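Local coordinates for chitosanase (Gynuella sunshinyii YC6258, PDB 6X2Q), which holds a glucosamine tetrasaccharide in its cleft and, as a glycoside hydrolase of family 46, probably cleaves chitosan chains, at residues Gln13-Phe18 / Ala139-Ile144; Ala44-Ala49 / Asp112-Leu117; Glu55-Tyr60 / Pro71-Leu76; Met133-Leu138 / Asp212-Leu217. One frame throughout, in Å; residues are numbered along the deposited sequence.

Interaction 1: residues Gln13-Phe18 / Ala139-Ile144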
loop_
_atom_site.group_PDB
_atom_site.type_symbol
_atom_site.label_atom_id
_atom_site.label_comp_id
_atom_site.label_asym_id
_atom_site.label_seq_id
_atom_site.Cartn_x
_atom_site.Cartn_y
_atom_site.Cartn_z
ATOM N N GLN A 13 -8.388 7.291 -2.618
ATOM C CA GLN A 13 -8.639 7.401 -4.049
ATOM C C GLN A 13 -7.344 7.616 -4.820
ATOM O O GLN A 13 -7.194 7.115 -5.941
ATOM C CB GLN A 13 -9.639 8.521 -4.319
ATOM C CG GLN A 13 -11.049 8.068 -4.005
ATOM C CD GLN A 13 -12.106 9.151 -4.132
ATOM O OE1 GLN A 13 -11.857 10.249 -4.633
ATOM N NE2 GLN A 13 -13.304 8.836 -3.675
ATOM N N ILE A 14 -6.386 8.330 -4.217
ATOM C CA ILE A 14 -5.092 8.574 -4.862
ATOM C C ILE A 14 -4.300 7.279 -4.978
ATOM O O ILE A 14 -3.766 6.950 -6.045
ATOM C CB ILE A 14 -4.292 9.638 -4.081
ATOM C CG1 ILE A 14 -4.958 11.011 -4.175
ATOM C CG2 ILE A 14 -2.857 9.688 -4.563
ATOM C CD1 ILE A 14 -4.359 12.044 -3.220
ATOM N N ILE A 15 -4.194 6.534 -3.870
ATOM C CA ILE A 15 -3.444 5.284 -3.869
ATOM C C ILE A 15 -4.105 4.276 -4.787
ATOM O O ILE A 15 -3.434 3.488 -5.468
ATOM C CB ILE A 15 -3.311 4.755 -2.431
ATOM C CG1 ILE A 15 -2.459 5.737 -1.628
ATOM C CG2 ILE A 15 -2.746 3.318 -2.407
ATOM C CD1 ILE A 15 -2.413 5.436 -0.155
ATOM N N SER A 16 -5.436 4.280 -4.819
ATOM C CA SER A 16 -6.134 3.425 -5.763
ATOM C C SER A 16 -5.734 3.764 -7.200
ATOM O O SER A 16 -5.461 2.868 -8.009
ATOM C CB SER A 16 -7.643 3.550 -5.552
ATOM O OG SER A 16 -8.328 2.619 -6.364
ATOM N N ILE A 17 -5.670 5.055 -7.528
ATOM C CA ILE A 17 -5.204 5.464 -8.850
ATOM C C ILE A 17 -3.754 5.046 -9.054
ATOM O O ILE A 17 -3.390 4.521 -10.111
ATOM C CB ILE A 17 -5.385 6.981 -9.038
ATOM C CG1 ILE A 17 -6.867 7.329 -9.195
ATOM C CG2 ILE A 17 -4.586 7.475 -10.250
ATOM C CD1 ILE A 17 -7.168 8.810 -9.033
ATOM N N PHE A 18 -2.911 5.253 -8.041
ATOM C CA PHE A 18 -1.514 4.856 -8.140
ATOM C C PHE A 18 -1.388 3.416 -8.590
ATOM O O PHE A 18 -0.568 3.095 -9.456
ATOM C CB PHE A 18 -0.808 5.036 -6.794
ATOM C CG PHE A 18 -0.448 6.456 -6.481
ATOM C CD1 PHE A 18 -0.660 7.461 -7.417
ATOM C CD2 PHE A 18 0.090 6.788 -5.248
ATOM C CE1 PHE A 18 -0.356 8.771 -7.127
ATOM C CE2 PHE A 18 0.414 8.097 -4.954
ATOM C CZ PHE A 18 0.200 9.098 -5.900
ATOM N N ALA A 139 2.234 9.998 1.866
ATOM C CA ALA A 139 3.438 9.362 1.342
ATOM C C ALA A 139 3.848 8.175 2.195
ATOM O O ALA A 139 4.268 7.140 1.665
ATOM C CB ALA A 139 4.577 10.375 1.268
ATOM N N LEU A 140 3.742 8.299 3.521
ATOM C CA LEU A 140 4.068 7.146 4.357
ATOM C C LEU A 140 3.054 6.029 4.183
ATOM O O LEU A 140 3.410 4.846 4.255
ATOM C CB LEU A 140 4.140 7.552 5.826
ATOM C CG LEU A 140 5.252 8.543 6.149
ATOM C CD1 LEU A 140 5.044 9.122 7.560
ATOM C CD2 LEU A 140 6.613 7.903 6.016
ATOM N N TYR A 141 1.794 6.383 3.952
ATOM C CA TYR A 141 0.752 5.367 3.862
ATOM C C TYR A 141 0.853 4.606 2.544
ATOM O O TYR A 141 0.749 3.371 2.512
ATOM C CB TYR A 141 -0.602 6.036 4.013
ATOM C CG TYR A 141 -1.805 5.141 3.872
ATOM C CD1 TYR A 141 -1.842 3.874 4.440
ATOM C CD2 TYR A 141 -2.927 5.592 3.191
ATOM C CE1 TYR A 141 -2.974 3.079 4.314
ATOM C CE2 TYR A 141 -4.044 4.825 3.060
ATOM C CZ TYR A 141 -4.071 3.568 3.618
ATOM O OH TYR A 141 -5.212 2.821 3.461
ATOM N N ASP A 142 1.071 5.339 1.450
ATOM C CA ASP A 142 1.292 4.703 0.162
ATOM C C ASP A 142 2.533 3.827 0.194
ATOM O O ASP A 142 2.521 2.715 -0.338
ATOM C CB ASP A 142 1.416 5.764 -0.927
ATOM C CG ASP A 142 1.527 5.158 -2.313
ATOM O OD1 ASP A 142 0.547 4.498 -2.723
ATOM O OD2 ASP A 142 2.578 5.331 -2.989
ATOM N N ALA A 143 3.614 4.306 0.823
ATOM C CA ALA A 143 4.831 3.500 0.890
ATOM C C ALA A 143 4.629 2.249 1.742
ATOM O O ALA A 143 5.143 1.171 1.408
ATOM C CB ALA A 143 6.003 4.341 1.421
ATOM N N ILE A 144 3.892 2.353 2.851
ATOM C CA ILE A 144 3.725 1.141 3.653
ATOM C C ILE A 144 2.938 0.090 2.872
ATOM O O ILE A 144 3.188 -1.108 3.012
ATOM C CB ILE A 144 3.081 1.449 5.027
ATOM C CG1 ILE A 144 3.577 0.451 6.083
ATOM C CG2 ILE A 144 1.571 1.414 4.957
ATOM C CD1 ILE A 144 3.133 0.759 7.491
#
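Ile15 and Phe18, one helical turn apart, close around the carboxylate of Asp142 where helix 5-20 crosses helix 134-147 in the mainly helical, lysozyme-clan fold of family 46. The segment axes cross at -42°, consistent with close packing over only a short stretch. Its centre is marked by the CA atoms of Ile15 and Asp142, 6.2 Å apart.

The tight part gathers round Ile15, between Asp142 and Tyr141. The carboxylate swings to the side opposite its own backbone N (chi1 -175°), and its OD1 lies 3.4 Å from Ile15 CG1. Ile15 and Asp142 run past each other in opposite directions, so Ile15 CG1 and the CG2 methyl lie along the flank of the acid. Phe18 offers the rim of its ring: CD2 is 3.4 Å from Asp142 OD1, and Asp142 CG lies in the ring plane. Ring and carboxylate are turned 70° against each other, and the negative oxygen thus faces C-H bonds. One ring face is occupied by Ile14 CG2 of the same helix, 3.4 Å above the plane. The buried charge is answered by two arginines, Arg210 at OD1 and Arg188 at OD2.

The contrast is with the flank of Ile14, whose side chain comes no nearer than 6.5 Å to segment 139-144 and packs on Leu240 instead. All four touching residues are buried, so beyond the crossing the two helices simply diverge inside the protein, with other elements filling in, and there is no solvent edge. Within the tight part one methyl, Ile15 CD1, makes the contact with Tyr141, approaching the ring obliquely, 3.4 Å from Tyr141 CD2 and 3.7 Å from Tyr141 CE2.

Interaction 2: residues Ala44-Ala49 / Asp112-Leu117. With GCS (2-amino-2-deoxy-beta-D-glucopyranose), chain C.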
loop_
_atom_site.group_PDB
_atom_site.type_symbol
_atom_site.label_atom_id
_atom_site.label_comp_id
_atom_site.label_asym_id
_atom_site.label_seq_id
_atom_site.Cartn_x
_atom_site.Cartn_y
_atom_site.Cartn_z
ATOM N N ALA A 44 -5.749 -3.356 -1.034
ATOM C CA ALA A 44 -4.378 -3.029 -0.666
ATOM C C ALA A 44 -3.365 -3.999 -1.260
ATOM O O ALA A 44 -2.201 -3.997 -0.844
ATOM C CB ALA A 44 -4.226 -2.998 0.853
ATOM N N GLY A 45 -3.768 -4.833 -2.206
ATOM C CA GLY A 45 -2.816 -5.759 -2.787
ATOM C C GLY A 45 -2.335 -6.789 -1.781
ATOM O O GLY A 45 -1.123 -6.992 -1.616
ATOM N N PHE A 46 -3.273 -7.413 -1.065
ATOM C CA PHE A 46 -2.904 -8.545 -0.234
ATOM C C PHE A 46 -2.334 -9.648 -1.129
ATOM O O PHE A 46 -2.670 -9.753 -2.312
ATOM C CB PHE A 46 -4.110 -9.057 0.569
ATOM C CG PHE A 46 -4.972 -7.963 1.167
ATOM C CD1 PHE A 46 -4.580 -7.297 2.326
ATOM C CD2 PHE A 46 -6.187 -7.621 0.581
ATOM C CE1 PHE A 46 -5.385 -6.296 2.888
ATOM C CE2 PHE A 46 -7.009 -6.615 1.129
ATOM C CZ PHE A 46 -6.614 -5.961 2.290
ATOM N N THR A 47 -1.458 -10.466 -0.562
ATOM C CA THR A 47 -0.612 -11.340 -1.362
ATOM C C THR A 47 -0.470 -12.728 -0.749
ATOM O O THR A 47 -0.374 -12.872 0.472
ATOM C CB THR A 47 0.756 -10.672 -1.532
ATOM O OG1 THR A 47 0.691 -9.709 -2.601
ATOM C CG2 THR A 47 1.897 -11.674 -1.699
ATOM N N SER A 48 -0.431 -13.744 -1.620
ATOM C CA SER A 48 -0.267 -15.120 -1.160
ATOM C C SER A 48 1.037 -15.306 -0.400
ATOM O O SER A 48 1.077 -15.984 0.636
ATOM C CB SER A 48 -0.294 -16.090 -2.342
ATOM O OG SER A 48 -1.404 -15.874 -3.185
ATOM N N ALA A 49 2.137 -14.774 -0.942
ATOM C CA ALA A 49 3.448 -15.011 -0.343
ATOM C C ALA A 49 3.664 -14.262 0.974
ATOM O O ALA A 49 4.476 -14.708 1.790
ATOM C CB ALA A 49 4.551 -14.644 -1.336
ATOM N N ASP A 112 -10.604 -3.589 7.630
ATOM C CA ASP A 112 -10.025 -3.753 8.957
ATOM C C ASP A 112 -8.556 -4.136 8.858
ATOM O O ASP A 112 -7.713 -3.594 9.579
ATOM C CB ASP A 112 -10.799 -4.809 9.758
ATOM C CG ASP A 112 -12.248 -4.389 10.084
ATOM O OD1 ASP A 112 -12.593 -3.190 9.953
ATOM O OD2 ASP A 112 -13.040 -5.280 10.491
ATOM N N VAL A 113 -8.230 -5.074 7.971
ATOM C CA VAL A 113 -6.834 -5.473 7.817
ATOM C C VAL A 113 -5.990 -4.306 7.324
ATOM O O VAL A 113 -4.903 -4.049 7.859
ATOM C CB VAL A 113 -6.723 -6.688 6.888
ATOM C CG1 VAL A 113 -5.281 -6.981 6.608
ATOM C CG2 VAL A 113 -7.410 -7.884 7.519
ATOM N N VAL A 114 -6.478 -3.577 6.313
ATOM C CA VAL A 114 -5.772 -2.383 5.865
ATOM C C VAL A 114 -5.503 -1.460 7.039
ATOM O O VAL A 114 -4.370 -1.007 7.246
ATOM C CB VAL A 114 -6.564 -1.655 4.770
ATOM C CG1 VAL A 114 -5.923 -0.299 4.492
ATOM C CG2 VAL A 114 -6.582 -2.478 3.496
ATOM N N ASP A 115 -6.539 -1.198 7.849
ATOM C CA ASP A 115 -6.361 -0.322 9.002
ATOM C C ASP A 115 -5.336 -0.888 9.979
ATOM O O ASP A 115 -4.473 -0.150 10.478
ATOM C CB ASP A 115 -7.699 -0.095 9.713
ATOM C CG ASP A 115 -7.654 1.112 10.642
ATOM O OD1 ASP A 115 -7.558 2.257 10.131
ATOM O OD2 ASP A 115 -7.670 0.907 11.877
ATOM N N GLU A 116 -5.415 -2.196 10.267
ATOM C CA GLU A 116 -4.504 -2.800 11.235
ATOM C C GLU A 116 -3.076 -2.900 10.696
ATOM O O GLU A 116 -2.116 -2.630 11.428
ATOM C CB GLU A 116 -5.007 -4.189 11.647
ATOM C CG GLU A 116 -4.209 -4.813 12.806
ATOM C CD GLU A 116 -3.979 -6.340 12.692
ATOM O OE1 GLU A 116 -3.790 -6.985 13.751
ATOM O OE2 GLU A 116 -3.957 -6.890 11.562
ATOM N N LEU A 117 -2.902 -3.328 9.442
ATOM C CA LEU A 117 -1.532 -3.541 8.980
ATOM C C LEU A 117 -0.882 -2.270 8.428
ATOM O O LEU A 117 0.331 -2.081 8.580
ATOM C CB LEU A 117 -1.485 -4.636 7.906
ATOM C CG LEU A 117 -1.808 -6.082 8.297
ATOM C CD1 LEU A 117 -1.640 -6.973 7.091
ATOM C CD2 LEU A 117 -0.945 -6.592 9.462
HETATM C C1 GCS C . 2.152 -5.542 -5.535
HETATM C C2 GCS C . 3.688 -5.049 -5.326
HETATM C C3 GCS C . 3.789 -5.128 -3.723
HETATM C C4 GCS C . 2.564 -4.644 -2.872
HETATM C C5 GCS C . 1.085 -4.707 -3.290
HETATM C C6 GCS C . 0.543 -3.654 -2.840
HETATM N N2 GCS C . 4.617 -5.784 -5.974
HETATM O O1 GCS C . 1.998 -5.323 -6.878
HETATM O O3 GCS C . 4.763 -4.094 -3.470
HETATM O O5 GCS C . 1.201 -4.905 -4.758
HETATM O O6 GCS C . -0.639 -3.319 -3.587
#
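The Phe46 ring meets two neighbouring valines through its CE1-CZ corner, and both methyls approach obliquely, neither squarely over a face nor in line with an edge. Val113 CG1 is 3.8 Å from Phe46 CE1, while Val114 CG2 sits 3.7 Å from Phe46 CZ. That second methyl also touches the CB of Ala44 at 3.6 Å, so it is wedged between the ring and the alanine. It reaches them because CG2 of Val114 stands beside the backbone N, with CG1 taking the position opposite it (chi1 171°).

Phe46 belongs to the short strand 46-47 at the margin of a three-stranded antiparallel sheet, and the valines to helix 104-129, so this apolar contact seats the sheet's last strand against a long helix. The turn leading into the strand lines the sugar cleft. Gly45 has a positive phi of 66°, and the sugar's O6 comes within 3.4 Å of its CA. The same O6 gives a weak hydrogen bond to Ala44 O, 3.2 Å long. Gly45 O accepts a further bond from the amino group N2 of a sugar residue, and strand residue Thr47 is held through its backbone N by Asp52 OD2.

Interaction 3: residues Glu55-Tyr60 / Pro71-Leu76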
loop_
_atom_site.group_PDB
_atom_site.type_symbol
_atom_site.label_atom_id
_atom_site.label_comp_id
_atom_site.label_asym_id
_atom_site.label_seq_id
_atom_site.Cartn_x
_atom_site.Cartn_y
_atom_site.Cartn_z
ATOM N N GLU A 55 -4.455 -13.548 6.351
ATOM C CA GLU A 55 -5.155 -12.921 7.455
ATOM C C GLU A 55 -6.574 -12.525 7.063
ATOM O O GLU A 55 -7.510 -12.718 7.845
ATOM C CB GLU A 55 -4.379 -11.718 7.960
ATOM C CG GLU A 55 -4.978 -11.195 9.226
ATOM C CD GLU A 55 -4.399 -9.879 9.635
ATOM O OE1 GLU A 55 -4.979 -9.249 10.540
ATOM O OE2 GLU A 55 -3.370 -9.477 9.053
ATOM N N VAL A 56 -6.757 -11.992 5.850
ATOM C CA VAL A 56 -8.092 -11.597 5.411
ATOM C C VAL A 56 -9.024 -12.807 5.416
ATOM O O VAL A 56 -10.121 -12.776 5.996
ATOM C CB VAL A 56 -8.022 -10.937 4.021
ATOM C CG1 VAL A 56 -9.407 -10.763 3.433
ATOM C CG2 VAL A 56 -7.288 -9.582 4.083
ATOM N N ILE A 57 -8.586 -13.905 4.794
ATOM C CA ILE A 57 -9.453 -15.068 4.675
ATOM C C ILE A 57 -9.673 -15.702 6.037
ATOM O O ILE A 57 -10.795 -16.094 6.367
ATOM C CB ILE A 57 -8.883 -16.049 3.631
ATOM C CG1 ILE A 57 -8.967 -15.393 2.249
ATOM C CG2 ILE A 57 -9.634 -17.414 3.625
ATOM C CD1 ILE A 57 -8.176 -16.095 1.153
ATOM N N GLN A 58 -8.636 -15.747 6.882
ATOM C CA GLN A 58 -8.821 -16.288 8.228
ATOM C C GLN A 58 -9.835 -15.470 9.018
ATOM O O GLN A 58 -10.762 -16.024 9.625
ATOM C CB GLN A 58 -7.490 -16.361 8.975
ATOM C CG GLN A 58 -6.715 -17.619 8.643
ATOM C CD GLN A 58 -5.377 -17.725 9.359
ATOM O OE1 GLN A 58 -4.790 -16.720 9.780
ATOM N NE2 GLN A 58 -4.877 -18.957 9.484
ATOM N N ARG A 59 -9.686 -14.145 9.026
ATOM C CA ARG A 59 -10.645 -13.344 9.771
ATOM C C ARG A 59 -12.045 -13.512 9.200
ATOM O O ARG A 59 -13.020 -13.604 9.948
ATOM C CB ARG A 59 -10.222 -11.882 9.778
ATOM C CG ARG A 59 -8.878 -11.716 10.434
ATOM C CD ARG A 59 -8.473 -10.278 10.536
ATOM N NE ARG A 59 -9.311 -9.573 11.485
ATOM C CZ ARG A 59 -9.079 -8.330 11.881
ATOM N NH1 ARG A 59 -8.028 -7.681 11.411
ATOM N NH2 ARG A 59 -9.894 -7.743 12.747
ATOM N N TYR A 60 -12.158 -13.579 7.874
ATOM C CA TYR A 60 -13.465 -13.752 7.269
ATOM C C TYR A 60 -14.062 -15.100 7.650
ATOM O O TYR A 60 -15.273 -15.210 7.874
ATOM C CB TYR A 60 -13.348 -13.617 5.760
ATOM C CG TYR A 60 -14.653 -13.724 5.005
ATOM C CD1 TYR A 60 -15.692 -12.822 5.238
ATOM C CD2 TYR A 60 -14.842 -14.715 4.044
ATOM C CE1 TYR A 60 -16.891 -12.910 4.531
ATOM C CE2 TYR A 60 -16.035 -14.815 3.334
ATOM C CZ TYR A 60 -17.061 -13.921 3.587
ATOM O OH TYR A 60 -18.246 -14.015 2.877
ATOM N N PRO A 71 -11.411 -23.589 1.484
ATOM C CA PRO A 71 -10.541 -24.704 1.065
ATOM C C PRO A 71 -9.088 -24.298 0.827
ATOM O O PRO A 71 -8.209 -25.167 0.804
ATOM C CB PRO A 71 -11.206 -25.197 -0.231
ATOM C CG PRO A 71 -12.625 -24.782 -0.103
ATOM C CD PRO A 71 -12.561 -23.449 0.570
ATOM N N PHE A 72 -8.797 -23.009 0.666
ATOM C CA PHE A 72 -7.428 -22.582 0.419
ATOM C C PHE A 72 -6.641 -22.331 1.695
ATOM O O PHE A 72 -5.431 -22.132 1.618
ATOM C CB PHE A 72 -7.435 -21.341 -0.468
ATOM C CG PHE A 72 -8.089 -21.570 -1.809
ATOM C CD1 PHE A 72 -7.393 -22.196 -2.846
ATOM C CD2 PHE A 72 -9.405 -21.186 -2.032
ATOM C CE1 PHE A 72 -7.995 -22.420 -4.097
ATOM C CE2 PHE A 72 -10.020 -21.402 -3.278
ATOM C CZ PHE A 72 -9.310 -22.023 -4.314
ATOM N N LEU A 73 -7.282 -22.386 2.863
ATOM C CA LEU A 73 -6.585 -22.056 4.104
ATOM C C LEU A 73 -5.363 -22.929 4.383
ATOM O O LEU A 73 -4.313 -22.369 4.746
ATOM C CB LEU A 73 -7.576 -22.101 5.270
ATOM C CG LEU A 73 -8.394 -20.825 5.436
ATOM C CD1 LEU A 73 -9.412 -21.011 6.555
ATOM C CD2 LEU A 73 -7.453 -19.675 5.742
ATOM N N PRO A 74 -5.414 -24.259 4.254
ATOM C CA PRO A 74 -4.168 -25.041 4.388
ATOM C C PRO A 74 -3.053 -24.582 3.460
ATOM O O PRO A 74 -1.921 -24.371 3.912
ATOM C CB PRO A 74 -4.631 -26.473 4.071
ATOM C CG PRO A 74 -6.061 -26.485 4.466
ATOM C CD PRO A 74 -6.578 -25.138 4.043
ATOM N N ARG A 75 -3.346 -24.411 2.171
ATOM C CA ARG A 75 -2.312 -24.034 1.215
ATOM C C ARG A 75 -1.760 -22.641 1.513
ATOM O O ARG A 75 -0.539 -22.446 1.589
ATOM C CB ARG A 75 -2.876 -24.110 -0.206
ATOM C CG ARG A 75 -1.818 -24.067 -1.304
ATOM C CD ARG A 75 -0.533 -24.789 -0.891
ATOM N NE ARG A 75 0.502 -24.619 -1.908
ATOM C CZ ARG A 75 1.809 -24.736 -1.690
ATOM N NH1 ARG A 75 2.275 -25.038 -0.481
ATOM N NH2 ARG A 75 2.648 -24.548 -2.695
ATOM N N LEU A 76 -2.654 -21.657 1.683
ATOM C CA LEU A 76 -2.242 -20.313 2.081
ATOM C C LEU A 76 -1.401 -20.341 3.349
ATOM O O LEU A 76 -0.392 -19.633 3.449
ATOM C CB LEU A 76 -3.473 -19.435 2.277
ATOM C CG LEU A 76 -4.310 -19.262 1.014
ATOM C CD1 LEU A 76 -5.543 -18.423 1.322
ATOM C CD2 LEU A 76 -3.501 -18.653 -0.117
#
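Gln58 and Leu73 bring the two backbones nearest, with their CA atoms 7.4 Å apart, on the facing sides of helix 52-63 and helix 73-82. These are consecutive helices joined by a short connection, and over the two segments they run in roughly opposite directions, which makes the unit a helix-loop-helix. Its centre lies about 20 Å from the centre of the chain, toward the periphery of the family 46 fold.

Leu73 is the inserted side chain. Its CB leaves the backbone obliquely to the partner, but the branched end turns in, and CD2 settles between two residues of segment 55-60. It lies 3.6 Å from Gln58 CG and 3.8 Å from Ile57 CG2. The first of these contacts uses an aliphatic carbon of the glutamine, whose chain is extended beyond CG. Ile57 and Leu73 pass each other in opposite senses, with flank meeting flank. The placement of Ile57 follows from its first torsion (chi1 -67°), which sends CG2 opposite the backbone N toward Leu73 and leaves CG1 to carry CD1 in another direction, toward Leu76.

Burial is graded across the contact: Ile57 and Leu76 are enclosed, whereas Gln58 and Leu73 are partly exposed. The inner side is backed by helix 93-100, where Trp97 meets Ile57 and Leu93 meets Leu76. On the far side of helix 52-63, Arg59 NH1 forms a salt bridge with Glu55 OE1 at 3.5 Å. The innermost touch joins two methyls on side chains that cross at about a right angle, Ile57 CD1 to Leu76 CD1, 3.5 Å apart.

Interaction 4: residues Met133-Leu138 / Asp212-Leu217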
loop_
_atom_site.group_PDB
_atom_site.type_symbol
_atom_site.label_atom_id
_atom_site.label_comp_id
_atom_site.label_asym_id
_atom_site.label_seq_id
_atom_site.Cartn_x
_atom_site.Cartn_y
_atom_site.Cartn_z
ATOM N N MET A 133 2.424 17.300 8.104
ATOM C CA MET A 133 1.747 17.677 6.876
ATOM C C MET A 133 0.959 16.485 6.343
ATOM O O MET A 133 1.493 15.372 6.280
ATOM C CB MET A 133 2.749 18.166 5.831
ATOM C CG MET A 133 3.747 19.196 6.364
ATOM S SD MET A 133 4.740 19.944 5.045
ATOM C CE MET A 133 5.658 18.494 4.466
ATOM N N PRO A 134 -0.305 16.671 5.974
ATOM C CA PRO A 134 -1.075 15.553 5.400
ATOM C C PRO A 134 -0.376 14.836 4.245
ATOM O O PRO A 134 -0.506 13.605 4.113
ATOM C CB PRO A 134 -2.365 16.242 4.951
ATOM C CG PRO A 134 -2.522 17.393 5.937
ATOM C CD PRO A 134 -1.128 17.877 6.212
ATOM N N LEU A 135 0.371 15.576 3.412
ATOM C CA LEU A 135 1.076 14.963 2.286
ATOM C C LEU A 135 2.105 13.946 2.770
ATOM O O LEU A 135 2.244 12.863 2.184
ATOM C CB LEU A 135 1.762 16.045 1.440
ATOM C CG LEU A 135 2.615 15.537 0.276
ATOM C CD1 LEU A 135 1.719 14.850 -0.728
ATOM C CD2 LEU A 135 3.383 16.657 -0.399
ATOM N N THR A 136 2.844 14.279 3.838
ATOM C CA THR A 136 3.774 13.317 4.429
ATOM C C THR A 136 3.050 12.053 4.905
ATOM O O THR A 136 3.560 10.937 4.740
ATOM C CB THR A 136 4.534 13.977 5.580
ATOM O OG1 THR A 136 5.047 15.216 5.122
ATOM C CG2 THR A 136 5.720 13.129 6.048
ATOM N N LEU A 137 1.857 12.206 5.494
ATOM C CA LEU A 137 1.094 11.039 5.935
ATOM C C LEU A 137 0.682 10.181 4.747
ATOM O O LEU A 137 0.758 8.946 4.802
ATOM C CB LEU A 137 -0.142 11.481 6.731
ATOM C CG LEU A 137 0.014 11.789 8.230
ATOM C CD1 LEU A 137 1.277 12.578 8.534
ATOM C CD2 LEU A 137 -1.217 12.530 8.788
ATOM N N LEU A 138 0.243 10.824 3.669
ATOM C CA LEU A 138 -0.127 10.093 2.473
ATOM C C LEU A 138 1.078 9.333 1.925
ATOM O O LEU A 138 0.985 8.137 1.622
ATOM C CB LEU A 138 -0.691 11.077 1.448
ATOM C CG LEU A 138 -0.938 10.501 0.055
ATOM C CD1 LEU A 138 -2.007 9.416 0.109
ATOM C CD2 LEU A 138 -1.343 11.610 -0.891
ATOM N N ASP A 212 6.590 10.219 -8.373
ATOM C CA ASP A 212 6.560 11.485 -9.101
ATOM C C ASP A 212 5.310 12.280 -8.756
ATOM O O ASP A 212 5.377 13.498 -8.583
ATOM C CB ASP A 212 6.642 11.247 -10.616
ATOM C CG ASP A 212 7.961 10.597 -11.054
ATOM O OD1 ASP A 212 9.003 10.784 -10.375
ATOM O OD2 ASP A 212 7.947 9.875 -12.082
ATOM N N SER A 213 4.157 11.612 -8.625
ATOM C CA SER A 213 2.934 12.352 -8.295
ATOM C C SER A 213 3.012 12.973 -6.901
ATOM O O SER A 213 2.633 14.131 -6.706
ATOM C CB SER A 213 1.715 11.439 -8.393
ATOM O OG SER A 213 1.482 11.048 -9.732
ATOM N N LEU A 214 3.495 12.219 -5.910
ATOM C CA LEU A 214 3.673 12.803 -4.587
ATOM C C LEU A 214 4.687 13.944 -4.614
ATOM O O LEU A 214 4.522 14.948 -3.909
ATOM C CB LEU A 214 4.101 11.721 -3.601
ATOM C CG LEU A 214 3.147 10.537 -3.399
ATOM C CD1 LEU A 214 3.851 9.384 -2.679
ATOM C CD2 LEU A 214 1.919 10.981 -2.637
ATOM N N MET A 215 5.763 13.795 -5.393
ATOM C CA MET A 215 6.734 14.875 -5.534
ATOM C C MET A 215 6.106 16.104 -6.186
ATOM O O MET A 215 6.410 17.242 -5.808
ATOM C CB MET A 215 7.945 14.393 -6.345
ATOM C CG MET A 215 9.039 15.429 -6.485
ATOM S SD MET A 215 9.898 15.722 -4.922
ATOM C CE MET A 215 10.926 14.256 -4.797
ATOM N N LYS A 216 5.240 15.894 -7.180
ATOM C CA LYS A 216 4.567 17.007 -7.839
ATOM C C LYS A 216 3.710 17.791 -6.836
ATOM O O LYS A 216 3.800 19.026 -6.754
ATOM C CB LYS A 216 3.738 16.469 -9.011
ATOM C CG LYS A 216 2.973 17.516 -9.827
ATOM C CD LYS A 216 1.837 16.885 -10.672
ATOM C CE LYS A 216 0.532 16.671 -9.855
ATOM N NZ LYS A 216 -0.661 16.328 -10.717
ATOM N N LEU A 217 2.908 17.076 -6.028
ATOM C CA LEU A 217 2.132 17.735 -4.978
ATOM C C LEU A 217 3.041 18.491 -4.019
ATOM O O LEU A 217 2.713 19.601 -3.585
ATOM C CB LEU A 217 1.279 16.717 -4.207
ATOM C CG LEU A 217 0.254 15.923 -5.022
ATOM C CD1 LEU A 217 -0.555 14.990 -4.144
ATOM C CD2 LEU A 217 -0.665 16.863 -5.790
#
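Leu138 and Leu214 meet methyl to methyl, CD2 of Leu138 lying 3.8 Å from CD2 of Leu214. One turn away, Leu135 carries the rest of the contact. Its CD1 reaches Leu217 CB at 4.0 Å and the CD2 of Leu214 more distantly, at 4.3 Å; its other methyl, CD2, faces the backbone, 4.1 Å from Leu214 O. The first shell is therefore made of four leucines, two from each helix and each pair spaced by three residues, with apolar side-chain contacts plus one methyl facing a backbone carbonyl.

This is an antiparallel helix-helix packing in the helical body of the family 46 fold. The axes of helix 134-138 and helix 212-217 are nearly antiparallel at 174°, and 10.8 Å separates them at closest approach. Leu135 and Leu138 both project CG opposite the backbone N (chi1 176° and 171°), whereas Leu214 and Leu217 hold CG beside it. The Leu138 and Leu214 side chains pass each other at a slant, as do those of Leu135 and Leu217.

Farther out, Glu177 OE2 is hydrogen-bonded to Met133 N, at the N-cap of helix 134-147, and to Thr136 OG1. On the opposite helix Asp212 forms a salt bridge with Lys189, and Lys216 NZ bonds to Arg230 O on strand 229-231. Around the leucines, helix 5-20 packs Ala11 and Ile14 on Leu138, helix 177-193 brings Leu181 against Leu135, and helix 104-129 covers neighbouring Leu137 with Met123 and Ala126.

Overall arrangement
Interactions 1, 2 and 4 are buried, whereas interaction 3 is partly exposed and peripheral. Interactions 1 and 4 share helix 134-147, which meets helix 5-20 in one and helix 209-219 in the other; their centres are about 9 Å apart, and Phe18 touches Ser213 and Leu214. Interaction 2 touches interaction 1, where Tyr141 OH packs on Val114 CG1, but not interaction 4, and continues outward to interaction 3, where Val113 rests on Val56. Interactions 3 and 4 lie on opposite sides of the chain's centre, with centres about 35 Å apart. Chemistry follows place: a buried carboxylate in interaction 1, apolar packing beside sugar-contacting backbone in interaction 2, and aliphatic packing in 3 and 4.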